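Local coordinates for protein prephenate dehydratase (Arthrobacter aurescens, PDB 3MWB) that probably catalyses the conversion of prephenate to phenylpyruvate, carbon dioxide and water in phenylalanine biosynthesis, and binds L-phenylalanine at its ACT domain, at residues V7-L12 with A52-V57; T42-V47 with I185-P190; D257-D262 with P292-A297; K201-V206 with S248-G253. One frame throughout, in Å; residues are numbered along the deposited sequence.

Contacts 1 and 2 lie in the prephenate dehydratase part of the chain and touch, with centres about 6 Å apart: strands 54-60 and 181-188 are neighbours in one mixed sheet, and helix 40-48 packs against it. The side chain of Phe11 in contact 1 is about 12 Å from that of Gln164, a magnesium-binding residue. Contact 4 pairs two strands of the ACT domain, its centre about 18 Å from that of contact 2. Contact 3 joins the next ACT helix to the C-terminal helix and touches contact 4 through Val260, which packs on Gly253 and Thr202. The side chain of Ile249 in contact 4 is about 7 Å from a bound phenylalanine, that of Arg259 in contact 3 about 11 Å from a bound phenylalanine.

Contact 1: residues V7-L12 with A52-V57; sequences VTYTFL and ADAAMV
Thr8 is held to Asp53 by two short bonds, one through each of its backbone polar atoms. Its N donates to Asp53 OD2 (2.7 Å), which receives it on the anti lone pair, while its O accepts from Asp53 N, also at 2.7 Å and in the carbonyl plane. Asp53 CG lies anti to its own carbonyl carbon (chi1 -65°), and the carboxylate reaches back past the strand start to Val7, whose side chain it crosses at about a right angle. Ala54 N adds a weak bond to Thr8 O. Farther along, Thr10 N donates to Ala54 O (3.0 Å) and Met56 N to Thr10 O (2.9 Å), followed by a weak bond from Leu12 N to Met56 O. This is parallel pairing in the mixed sheet of the prephenate dehydratase domain, with strand 8-12 set between strands 33-37 and 54-60; the chain passes from one partner to the next through helix 40-48. On one face Tyr9 turns its ring edge to Ala54, CD1 lying 3.7 Å from Ala54 CB, and Phe11 CB meets Met56 CB at 4.1 Å. Helix 18-23 covers this face, Leu23 touching Tyr9, Phe11 and Met56. On the other, Thr10 OG1 sits 3.2 Å from Ala55 CB and bonds Ala43 O of helix 40-48, while Thr10 CG2 rests on Ala52 CB at 3.7 Å.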
loop_
_atom_site.group_PDB
_atom_site.type_symbol
_atom_site.label_atom_id
_atom_site.label_comp_id
_atom_site.label_asym_id
_atom_site.label_seq_id
_atom_site.Cartn_x
_atom_site.Cartn_y
_atom_site.Cartn_z
ATOM N N VAL A 7 11.671 47.429 3.881
ATOM C CA VAL A 7 11.783 45.992 3.441
ATOM C C VAL A 7 13.227 45.497 3.190
ATOM O O VAL A 7 13.973 46.080 2.401
ATOM C CB VAL A 7 10.815 45.679 2.244
ATOM C CG1 VAL A 7 10.580 46.923 1.376
ATOM C CG2 VAL A 7 11.295 44.480 1.408
ATOM N N THR A 8 13.608 44.409 3.861
ATOM C CA THR A 8 14.995 43.974 3.878
ATOM C C THR A 8 15.111 42.515 3.457
ATOM O O THR A 8 14.467 41.653 4.026
ATOM C CB THR A 8 15.606 44.130 5.299
ATOM O OG1 THR A 8 15.402 45.467 5.774
ATOM C CG2 THR A 8 17.098 43.826 5.292
ATOM N N TYR A 9 15.938 42.253 2.463
ATOM C CA TYR A 9 16.225 40.900 2.057
ATOM C C TYR A 9 17.643 40.538 2.400
ATOM O O TYR A 9 18.541 41.384 2.333
ATOM C CB TYR A 9 16.061 40.764 0.551
ATOM C CG TYR A 9 14.653 40.917 0.068
ATOM C CD1 TYR A 9 13.651 40.048 0.498
ATOM C CD2 TYR A 9 14.315 41.926 -0.836
ATOM C CE1 TYR A 9 12.350 40.187 0.048
ATOM C CE2 TYR A 9 13.009 42.071 -1.288
ATOM C CZ TYR A 9 12.038 41.198 -0.844
ATOM O OH TYR A 9 10.749 41.328 -1.297
ATOM N N THR A 10 17.847 39.282 2.768
ATOM C CA THR A 10 19.159 38.705 2.752
ATOM C C THR A 10 19.220 37.689 1.600
ATOM O O THR A 10 18.197 37.314 1.034
ATOM C CB THR A 10 19.533 38.038 4.084
ATOM O OG1 THR A 10 18.657 36.934 4.343
ATOM C CG2 THR A 10 19.445 39.052 5.251
ATOM N N PHE A 11 20.430 37.273 1.260
ATOM C CA PHE A 11 20.661 36.275 0.228
ATOM C C PHE A 11 22.046 35.714 0.417
ATOM O O PHE A 11 22.882 36.307 1.122
ATOM C CB PHE A 11 20.502 36.847 -1.187
ATOM C CG PHE A 11 21.484 37.935 -1.539
ATOM C CD1 PHE A 11 21.283 39.244 -1.108
ATOM C CD2 PHE A 11 22.601 37.654 -2.320
ATOM C CE1 PHE A 11 22.173 40.239 -1.451
ATOM C CE2 PHE A 11 23.502 38.650 -2.668
ATOM C CZ PHE A 11 23.293 39.941 -2.233
ATOM N N LEU A 12 22.281 34.563 -0.208
ATOM C CA LEU A 12 23.581 33.932 -0.176
ATOM C C LEU A 12 24.537 34.792 -1.006
ATOM O O LEU A 12 24.352 34.954 -2.206
ATOM C CB LEU A 12 23.507 32.502 -0.727
ATOM C CG LEU A 12 24.791 31.663 -0.676
ATOM C CD1 LEU A 12 25.294 31.453 0.758
ATOM C CD2 LEU A 12 24.584 30.308 -1.356
ATOM N N ALA A 52 15.460 40.785 9.077
ATOM C CA ALA A 52 15.249 40.831 7.632
ATOM C C ALA A 52 13.871 40.278 7.355
ATOM O O ALA A 52 13.363 39.451 8.107
ATOM C CB ALA A 52 16.314 40.014 6.888
ATOM N N ASP A 53 13.256 40.721 6.277
ATOM C CA ASP A 53 11.920 40.239 5.969
ATOM C C ASP A 53 11.929 38.859 5.334
ATOM O O ASP A 53 11.083 38.042 5.651
ATOM C CB ASP A 53 11.188 41.236 5.095
ATOM C CG ASP A 53 10.936 42.527 5.819
ATOM O OD1 ASP A 53 10.168 42.500 6.809
ATOM O OD2 ASP A 53 11.530 43.553 5.422
ATOM N N ALA A 54 12.872 38.612 4.435
ATOM C CA ALA A 54 12.914 37.345 3.724
ATOM C C ALA A 54 14.337 37.074 3.278
ATOM O O ALA A 54 15.138 38.003 3.144
ATOM C CB ALA A 54 11.972 37.386 2.533
ATOM N N ALA A 55 14.648 35.802 3.040
ATOM C CA ALA A 55 15.979 35.409 2.616
ATOM C C ALA A 55 15.865 34.624 1.314
ATOM O O ALA A 55 15.038 33.730 1.218
ATOM C CB ALA A 55 16.628 34.547 3.683
HETATM N N MSE A 56 16.688 34.970 0.324
HETATM C CA MSE A 56 16.689 34.303 -0.965
HETATM C C MSE A 56 17.829 33.285 -1.025
HETATM O O MSE A 56 19.010 33.656 -1.024
HETATM C CB MSE A 56 16.826 35.312 -2.105
HETATM C CG MSE A 56 16.687 34.690 -3.505
HETATM SE SE MSE A 56 14.857 34.012 -3.877
HETATM C CE MSE A 56 13.866 35.642 -4.272
ATOM N N VAL A 57 17.462 32.007 -1.084
ATOM C CA VAL A 57 18.446 30.937 -1.020
ATOM C C VAL A 57 18.190 29.897 -2.098
ATOM O O VAL A 57 17.034 29.671 -2.468
ATOM C CB VAL A 57 18.490 30.290 0.395
ATOM C CG1 VAL A 57 18.949 31.319 1.447
ATOM C CG2 VAL A 57 17.124 29.688 0.790
#

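Contact 2: residues T42-V47 with I185-P190; sequences TALERV and ILVSRP
Leu44 and Val187 meet with their side chains crossing obliquely, Leu44 CD2 resting 4.0 Å from Val187 CB and almost as near CG1. Val187 points from its strand toward the helix. One turn on, Val47 lies across the end of the strand. Its CG1, anti to the backbone N (chi1 172°), comes to 3.8 Å from Val187 O and packs over Ser188 CA, 3.9 Å away. Arg189 then runs past the last turn of helix 40-48: its CG lies 4.1 Å from Val47 CG1, and a bend at chi3 (-61°) swings NE out of the extended line. The guanidinium meets Val47 O at its edge, NH1 donating at 2.9 Å onto a lone pair in the carbonyl plane. Helix 40-48 thus covers one face of the sheet beside strand 181-188, and Val47 also touches Ala55 of the adjacent strand. Glu45 of the same helix forms a salt bridge with Arg119 of the second subunit. NH1 of Arg189 also bonds Ala52 O, so one nitrogen ties together two carbonyls around the turn from helix to strand; the positive guanidinium of Arg189 probably offsets the partial negative charge of the carbonyl groups at the C-terminal end of helix 40-48.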
loop_
_atom_site.group_PDB
_atom_site.type_symbol
_atom_site.label_atom_id
_atom_site.label_comp_id
_atom_site.label_asym_id
_atom_site.label_seq_id
_atom_site.Cartn_x
_atom_site.Cartn_y
_atom_site.Cartn_z
ATOM N N THR A 42 23.405 31.908 7.878
ATOM C CA THR A 42 23.485 33.328 8.225
ATOM C C THR A 42 22.361 34.122 7.572
ATOM O O THR A 42 21.774 35.008 8.212
ATOM C CB THR A 42 24.864 33.915 7.869
ATOM O OG1 THR A 42 25.859 33.259 8.665
ATOM C CG2 THR A 42 24.926 35.412 8.188
ATOM N N ALA A 43 22.049 33.802 6.312
ATOM C CA ALA A 43 20.927 34.463 5.622
ATOM C C ALA A 43 19.622 34.239 6.379
ATOM O O ALA A 43 18.843 35.185 6.615
ATOM C CB ALA A 43 20.792 33.973 4.156
ATOM N N LEU A 44 19.369 32.985 6.744
ATOM C CA LEU A 44 18.116 32.618 7.413
ATOM C C LEU A 44 18.060 33.116 8.854
ATOM O O LEU A 44 16.995 33.504 9.353
ATOM C CB LEU A 44 17.896 31.102 7.348
ATOM C CG LEU A 44 17.676 30.518 5.932
ATOM C CD1 LEU A 44 17.621 28.990 5.966
ATOM C CD2 LEU A 44 16.407 31.035 5.273
ATOM N N GLU A 45 19.211 33.088 9.512
ATOM C CA GLU A 45 19.359 33.561 10.871
ATOM C C GLU A 45 18.816 34.980 10.983
ATOM O O GLU A 45 18.059 35.288 11.904
ATOM C CB GLU A 45 20.836 33.606 11.176
ATOM C CG GLU A 45 21.233 33.255 12.533
ATOM C CD GLU A 45 22.728 33.044 12.587
ATOM O OE1 GLU A 45 23.432 33.933 13.116
ATOM O OE2 GLU A 45 23.197 32.003 12.060
ATOM N N ARG A 46 19.191 35.836 10.034
ATOM C CA ARG A 46 18.762 37.233 10.077
ATOM C C ARG A 46 17.234 37.335 10.011
ATOM O O ARG A 46 16.627 38.136 10.731
ATOM C CB ARG A 46 19.444 38.074 8.977
ATOM N N VAL A 47 16.614 36.502 9.181
ATOM C CA VAL A 47 15.156 36.458 9.070
ATOM C C VAL A 47 14.539 35.984 10.395
ATOM O O VAL A 47 13.643 36.625 10.951
ATOM C CB VAL A 47 14.695 35.525 7.887
ATOM C CG1 VAL A 47 13.199 35.337 7.897
ATOM C CG2 VAL A 47 15.165 36.097 6.534
ATOM N N ILE A 185 14.338 29.712 -3.365
ATOM C CA ILE A 185 13.171 29.947 -2.526
ATOM C C ILE A 185 13.371 31.209 -1.699
ATOM O O ILE A 185 14.487 31.548 -1.298
ATOM C CB ILE A 185 12.802 28.718 -1.612
ATOM C CG1 ILE A 185 14.028 28.234 -0.821
ATOM C CG2 ILE A 185 12.168 27.609 -2.445
ATOM C CD1 ILE A 185 13.732 27.202 0.259
ATOM N N LEU A 186 12.285 31.930 -1.486
ATOM C CA LEU A 186 12.302 33.129 -0.650
ATOM C C LEU A 186 11.586 32.774 0.645
ATOM O O LEU A 186 10.434 32.392 0.635
ATOM C CB LEU A 186 11.575 34.284 -1.352
ATOM C CG LEU A 186 11.639 35.696 -0.756
ATOM C CD1 LEU A 186 13.065 36.274 -0.792
ATOM C CD2 LEU A 186 10.676 36.618 -1.527
ATOM N N VAL A 187 12.287 32.895 1.756
ATOM C CA VAL A 187 11.813 32.343 3.006
ATOM C C VAL A 187 11.585 33.429 4.060
ATOM O O VAL A 187 12.461 34.233 4.291
ATOM C CB VAL A 187 12.826 31.308 3.521
ATOM C CG1 VAL A 187 12.316 30.675 4.784
ATOM C CG2 VAL A 187 13.069 30.232 2.432
ATOM N N SER A 188 10.418 33.439 4.704
ATOM C CA SER A 188 10.129 34.422 5.752
ATOM C C SER A 188 9.730 33.731 7.050
ATOM O O SER A 188 9.609 32.500 7.091
ATOM C CB SER A 188 9.007 35.359 5.305
ATOM O OG SER A 188 9.340 36.012 4.099
ATOM N N ARG A 189 9.519 34.521 8.100
ATOM C CA ARG A 189 8.889 34.030 9.321
ATOM C C ARG A 189 7.414 33.707 8.987
ATOM O O ARG A 189 6.876 34.270 8.034
ATOM C CB ARG A 189 8.949 35.098 10.435
ATOM C CG ARG A 189 10.371 35.446 10.914
ATOM C CD ARG A 189 10.382 36.473 12.071
ATOM N NE ARG A 189 9.795 37.781 11.732
ATOM C CZ ARG A 189 10.368 38.724 10.974
ATOM N NH1 ARG A 189 11.571 38.549 10.429
ATOM N NH2 ARG A 189 9.723 39.852 10.747
ATOM N N PRO A 190 6.757 32.812 9.772
ATOM C CA PRO A 190 5.354 32.460 9.501
ATOM C C PRO A 190 4.446 33.662 9.669
ATOM O O PRO A 190 4.643 34.452 10.579
ATOM C CB PRO A 190 5.018 31.435 10.601
ATOM C CG PRO A 190 6.292 30.974 11.131
ATOM C CD PRO A 190 7.277 32.093 10.952
#

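Contact 3: residues D257-D262 with P292-A297; sequences DSRVAD and PHTSDA
Asp296 OD1 is gripped by Ser258 N and by a water. Ser258 N donates at 2.8 Å, arriving from above the carboxylate plane, 42° out of it; the water donates to OD1 at 2.6 Å. Ser258 opens helix 258-270, so the carboxylate lies at that helix's N-terminal end, where the dipole would probably stabilise its charge. The same water also donates to Thr294 O (2.7 Å) and accepts from both N and NH1 of Arg259, so four protein atoms share it, and in the guanidinium plane it lies at the edge. A second water bridges Asp296 OD2 and Asp257 OD1, two carboxylate oxygens 4.8 Å apart, and a third links Ser258 OG to Asp296 O; Asp257 OD2 is hydrogen-bonded to His254 N. Here the first turn of an ACT-domain helix meets the start of the C-terminal helix 296-311, for which Ser295 is the N-cap, its OG bonded to Ala298 N. Arg259 CG occupies the crowded position between its backbone N and carbonyl carbon (chi1 63°), and from there the chain runs extended to NE. Its CD passes 3.6 Å from Thr294 O and 3.8 Å from Thr294 OG1, which bonds Ala291 O.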
loop_
_atom_site.group_PDB
_atom_site.type_symbol
_atom_site.label_atom_id
_atom_site.label_comp_id
_atom_site.label_asym_id
_atom_site.label_seq_id
_atom_site.Cartn_x
_atom_site.Cartn_y
_atom_site.Cartn_z
ATOM N N ASP A 257 -6.706 23.740 0.082
ATOM C CA ASP A 257 -7.339 22.671 -0.695
ATOM C C ASP A 257 -7.646 21.514 0.252
ATOM O O ASP A 257 -6.782 21.100 1.029
ATOM C CB ASP A 257 -6.410 22.179 -1.789
ATOM C CG ASP A 257 -6.034 23.275 -2.775
ATOM O OD1 ASP A 257 -6.850 24.183 -3.012
ATOM O OD2 ASP A 257 -4.919 23.226 -3.301
ATOM N N SER A 258 -8.867 20.989 0.175
ATOM C CA SER A 258 -9.320 19.994 1.153
ATOM C C SER A 258 -8.423 18.755 1.163
ATOM O O SER A 258 -8.137 18.220 2.234
ATOM C CB SER A 258 -10.773 19.601 0.904
ATOM O OG SER A 258 -11.638 20.718 1.036
ATOM N N ARG A 259 -7.965 18.317 -0.014
ATOM C CA ARG A 259 -7.139 17.108 -0.090
ATOM C C ARG A 259 -5.768 17.340 0.549
ATOM O O ARG A 259 -5.160 16.420 1.053
ATOM C CB ARG A 259 -6.974 16.607 -1.544
ATOM C CG ARG A 259 -6.240 17.601 -2.437
ATOM C CD ARG A 259 -6.347 17.252 -3.942
ATOM N NE ARG A 259 -5.548 18.204 -4.729
ATOM C CZ ARG A 259 -5.925 19.445 -5.046
ATOM N NH1 ARG A 259 -7.115 19.911 -4.681
ATOM N NH2 ARG A 259 -5.112 20.232 -5.761
ATOM N N VAL A 260 -5.309 18.590 0.541
ATOM C CA VAL A 260 -3.997 18.917 1.064
ATOM C C VAL A 260 -4.062 19.060 2.576
ATOM O O VAL A 260 -3.211 18.526 3.271
ATOM C CB VAL A 260 -3.399 20.185 0.402
ATOM C CG1 VAL A 260 -2.030 20.530 1.026
ATOM C CG2 VAL A 260 -3.267 20.000 -1.144
ATOM N N ALA A 261 -5.051 19.809 3.073
ATOM C CA ALA A 261 -5.287 19.909 4.504
ATOM C C ALA A 261 -5.457 18.521 5.088
ATOM O O ALA A 261 -4.919 18.232 6.161
ATOM C CB ALA A 261 -6.524 20.788 4.826
ATOM N N ASP A 262 -6.221 17.680 4.404
ATOM C CA ASP A 262 -6.429 16.320 4.876
ATOM C C ASP A 262 -5.116 15.533 4.939
ATOM O O ASP A 262 -4.832 14.891 5.950
ATOM C CB ASP A 262 -7.472 15.592 4.030
ATOM C CG ASP A 262 -8.207 14.527 4.815
ATOM O OD1 ASP A 262 -8.849 14.890 5.836
ATOM O OD2 ASP A 262 -8.154 13.336 4.407
ATOM N N PRO A 292 -9.957 12.381 -9.822
ATOM C CA PRO A 292 -11.323 12.005 -9.453
ATOM C C PRO A 292 -11.428 11.775 -7.956
ATOM O O PRO A 292 -10.472 11.263 -7.329
ATOM C CB PRO A 292 -11.515 10.662 -10.161
ATOM C CG PRO A 292 -10.656 10.777 -11.372
ATOM C CD PRO A 292 -9.446 11.546 -10.932
ATOM N N HIS A 293 -12.573 12.144 -7.391
ATOM C CA HIS A 293 -12.879 11.801 -6.003
ATOM C C HIS A 293 -12.100 12.676 -5.023
ATOM O O HIS A 293 -12.196 12.464 -3.824
ATOM C CB HIS A 293 -12.518 10.330 -5.669
ATOM C CG HIS A 293 -12.921 9.318 -6.697
ATOM N ND1 HIS A 293 -12.112 8.252 -7.041
ATOM C CD2 HIS A 293 -14.068 9.158 -7.405
ATOM C CE1 HIS A 293 -12.728 7.498 -7.933
ATOM N NE2 HIS A 293 -13.916 8.026 -8.173
ATOM N N THR A 294 -11.293 13.626 -5.502
ATOM C CA THR A 294 -10.429 14.370 -4.547
ATOM C C THR A 294 -10.666 15.859 -4.518
ATOM O O THR A 294 -9.917 16.600 -3.828
ATOM C CB THR A 294 -8.921 14.154 -4.773
ATOM O OG1 THR A 294 -8.515 14.839 -5.963
ATOM C CG2 THR A 294 -8.573 12.657 -4.869
ATOM N N SER A 295 -11.684 16.307 -5.249
ATOM C CA SER A 295 -12.018 17.736 -5.266
ATOM C C SER A 295 -12.569 18.188 -3.918
ATOM O O SER A 295 -13.006 17.379 -3.084
ATOM C CB SER A 295 -13.018 18.069 -6.386
ATOM O OG SER A 295 -14.275 17.519 -6.092
ATOM N N ASP A 296 -12.526 19.494 -3.692
ATOM C CA ASP A 296 -13.057 20.046 -2.479
ATOM C C ASP A 296 -14.513 19.589 -2.325
ATOM O O ASP A 296 -14.962 19.290 -1.212
ATOM C CB ASP A 296 -12.920 21.570 -2.506
ATOM C CG ASP A 296 -11.510 22.051 -2.135
ATOM O OD1 ASP A 296 -10.533 21.246 -2.088
ATOM O OD2 ASP A 296 -11.381 23.265 -1.869
ATOM N N ALA A 297 -15.221 19.502 -3.451
ATOM C CA ALA A 297 -16.625 19.103 -3.479
ATOM C C ALA A 297 -16.819 17.667 -3.013
ATOM O O ALA A 297 -17.721 17.398 -2.215
ATOM C CB ALA A 297 -17.262 19.334 -4.873
HETATM O O HOH W 1 -9.424 24.153 -3.539
HETATM O O HOH W 2 -14.209 20.418 1.109
HETATM O O HOH W 3 -9.319 19.025 -2.715
#

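Contact 4: residues K201-V206 with S248-G253; sequences KTTVVV and SIDADG
Thr202 and Ala251 form an antiparallel hydrogen-bonded pair, each N donating to the other's O at 2.7 Å. Val204 and Ile249 make the second such pair, with both bonds at 3.0 Å. Between them Thr203 and Asp250 are a non-hydrogen-bonded pair, and Thr203 CA makes a CA-H...O contact with Ile249 O. Two threonine hydroxyls add side-chain bonds. Thr202 OG1, anti to its carbonyl carbon (chi1 -65°), donates to Gly253 O at 2.6 Å from above the carbonyl plane, tying down the chain just past the strand end; it also bonds Ser279 OG. On the other face Thr203 and Asp250 lie side by side, pointing the same way, and Thr203 OG1 donates to Asp250 OD1 at 2.8 Å from above the carboxylate plane; that hydroxyl bonds Tyr280 OH as well. A water bridges the opposite charges of Lys201 NZ and Asp250 OD2, 4.8 Å apart, accepting from the amine and donating to the carboxylate. Each also has a salt bridge, Lys201 with Glu85 and Asp250 with Arg232. Apolar packing falls on the face of Val204 and Ile249, where Val204 CG2 meets Ile249 CB at 4.0 Å. Val206 CG2 lies near Ile249 CD1. This is the centre of the four-stranded antiparallel ACT sheet: strand 275-281 flanks 200-207 and strand 230-237 flanks 245-252, while helix 215-224 covers the Ile249 face through Ile219, Leu220 and Phe223.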
loop_
_atom_site.group_PDB
_atom_site.type_symbol
_atom_site.label_atom_id
_atom_site.label_comp_id
_atom_site.label_asym_id
_atom_site.label_seq_id
_atom_site.Cartn_x
_atom_site.Cartn_y
_atom_site.Cartn_z
ATOM N N LYS A 201 2.288 25.240 -4.800
ATOM C CA LYS A 201 3.151 24.219 -4.267
ATOM C C LYS A 201 3.054 24.277 -2.740
ATOM O O LYS A 201 2.915 25.356 -2.157
ATOM C CB LYS A 201 4.579 24.521 -4.725
ATOM C CG LYS A 201 5.523 23.351 -4.730
ATOM C CD LYS A 201 6.864 23.707 -5.435
ATOM C CE LYS A 201 6.903 23.390 -6.929
ATOM N NZ LYS A 201 8.245 23.757 -7.479
ATOM N N THR A 202 3.118 23.117 -2.094
ATOM C CA THR A 202 3.191 23.062 -0.644
ATOM C C THR A 202 4.408 22.249 -0.251
ATOM O O THR A 202 4.621 21.147 -0.767
ATOM C CB THR A 202 1.876 22.518 -0.001
ATOM O OG1 THR A 202 0.792 23.425 -0.260
ATOM C CG2 THR A 202 2.003 22.346 1.545
ATOM N N THR A 203 5.201 22.793 0.669
ATOM C CA THR A 203 6.424 22.146 1.144
ATOM C C THR A 203 6.302 21.767 2.625
ATOM O O THR A 203 5.805 22.555 3.451
ATOM C CB THR A 203 7.686 23.056 0.911
ATOM O OG1 THR A 203 7.793 23.414 -0.476
ATOM C CG2 THR A 203 8.989 22.344 1.319
ATOM N N VAL A 204 6.777 20.570 2.951
ATOM C CA VAL A 204 6.825 20.076 4.321
ATOM C C VAL A 204 8.135 19.346 4.617
ATOM O O VAL A 204 8.807 18.844 3.713
ATOM C CB VAL A 204 5.669 19.100 4.648
ATOM C CG1 VAL A 204 4.360 19.819 4.690
ATOM C CG2 VAL A 204 5.636 17.895 3.660
ATOM N N VAL A 205 8.486 19.284 5.898
ATOM C CA VAL A 205 9.607 18.464 6.319
ATOM C C VAL A 205 9.064 17.473 7.319
ATOM O O VAL A 205 8.487 17.878 8.335
ATOM C CB VAL A 205 10.754 19.309 6.950
ATOM C CG1 VAL A 205 11.798 18.368 7.649
ATOM C CG2 VAL A 205 11.411 20.189 5.889
ATOM N N VAL A 206 9.211 16.183 7.019
ATOM C CA VAL A 206 8.624 15.123 7.852
ATOM C C VAL A 206 9.723 14.275 8.490
ATOM O O VAL A 206 10.451 13.553 7.792
ATOM C CB VAL A 206 7.626 14.216 7.052
ATOM C CG1 VAL A 206 6.873 13.246 7.980
ATOM C CG2 VAL A 206 6.650 15.092 6.211
ATOM N N SER A 248 12.269 15.853 3.048
ATOM C CA SER A 248 11.946 17.163 2.501
ATOM C C SER A 248 11.095 16.951 1.244
ATOM O O SER A 248 11.494 16.238 0.306
ATOM C CB SER A 248 13.244 17.892 2.156
ATOM O OG SER A 248 13.042 19.264 1.872
ATOM N N ILE A 249 9.904 17.534 1.233
ATOM C CA ILE A 249 8.904 17.153 0.229
ATOM C C ILE A 249 8.191 18.387 -0.329
ATOM O O ILE A 249 7.769 19.269 0.436
ATOM C CB ILE A 249 7.838 16.181 0.842
ATOM C CG1 ILE A 249 8.458 14.817 1.223
ATOM C CG2 ILE A 249 6.678 15.944 -0.128
ATOM C CD1 ILE A 249 7.596 13.990 2.160
ATOM N N ASP A 250 8.063 18.451 -1.658
ATOM C CA ASP A 250 7.179 19.450 -2.302
ATOM C C ASP A 250 5.990 18.720 -2.895
ATOM O O ASP A 250 6.171 17.739 -3.646
ATOM C CB ASP A 250 7.886 20.235 -3.429
ATOM C CG ASP A 250 9.122 21.018 -2.949
ATOM O OD1 ASP A 250 9.221 21.367 -1.742
ATOM O OD2 ASP A 250 9.998 21.306 -3.799
ATOM N N ALA A 251 4.781 19.177 -2.546
ATOM C CA ALA A 251 3.530 18.654 -3.120
ATOM C C ALA A 251 2.856 19.701 -3.984
ATOM O O ALA A 251 3.022 20.918 -3.738
ATOM C CB ALA A 251 2.586 18.207 -2.004
ATOM N N ASP A 252 2.123 19.251 -5.004
ATOM C CA ASP A 252 1.228 20.124 -5.794
ATOM C C ASP A 252 0.010 20.460 -4.961
ATOM O O ASP A 252 -0.688 19.555 -4.474
ATOM C CB ASP A 252 0.707 19.406 -7.031
ATOM C CG ASP A 252 1.773 19.175 -8.083
ATOM O OD1 ASP A 252 2.910 19.692 -7.925
ATOM O OD2 ASP A 252 1.455 18.491 -9.093
ATOM N N GLY A 253 -0.271 21.744 -4.790
ATOM C CA GLY A 253 -1.437 22.123 -4.045
ATOM C C GLY A 253 -1.215 23.197 -3.018
ATOM O O GLY A 253 -0.078 23.602 -2.715
HETATM O O HOH W 4 9.325 21.242 -6.388
#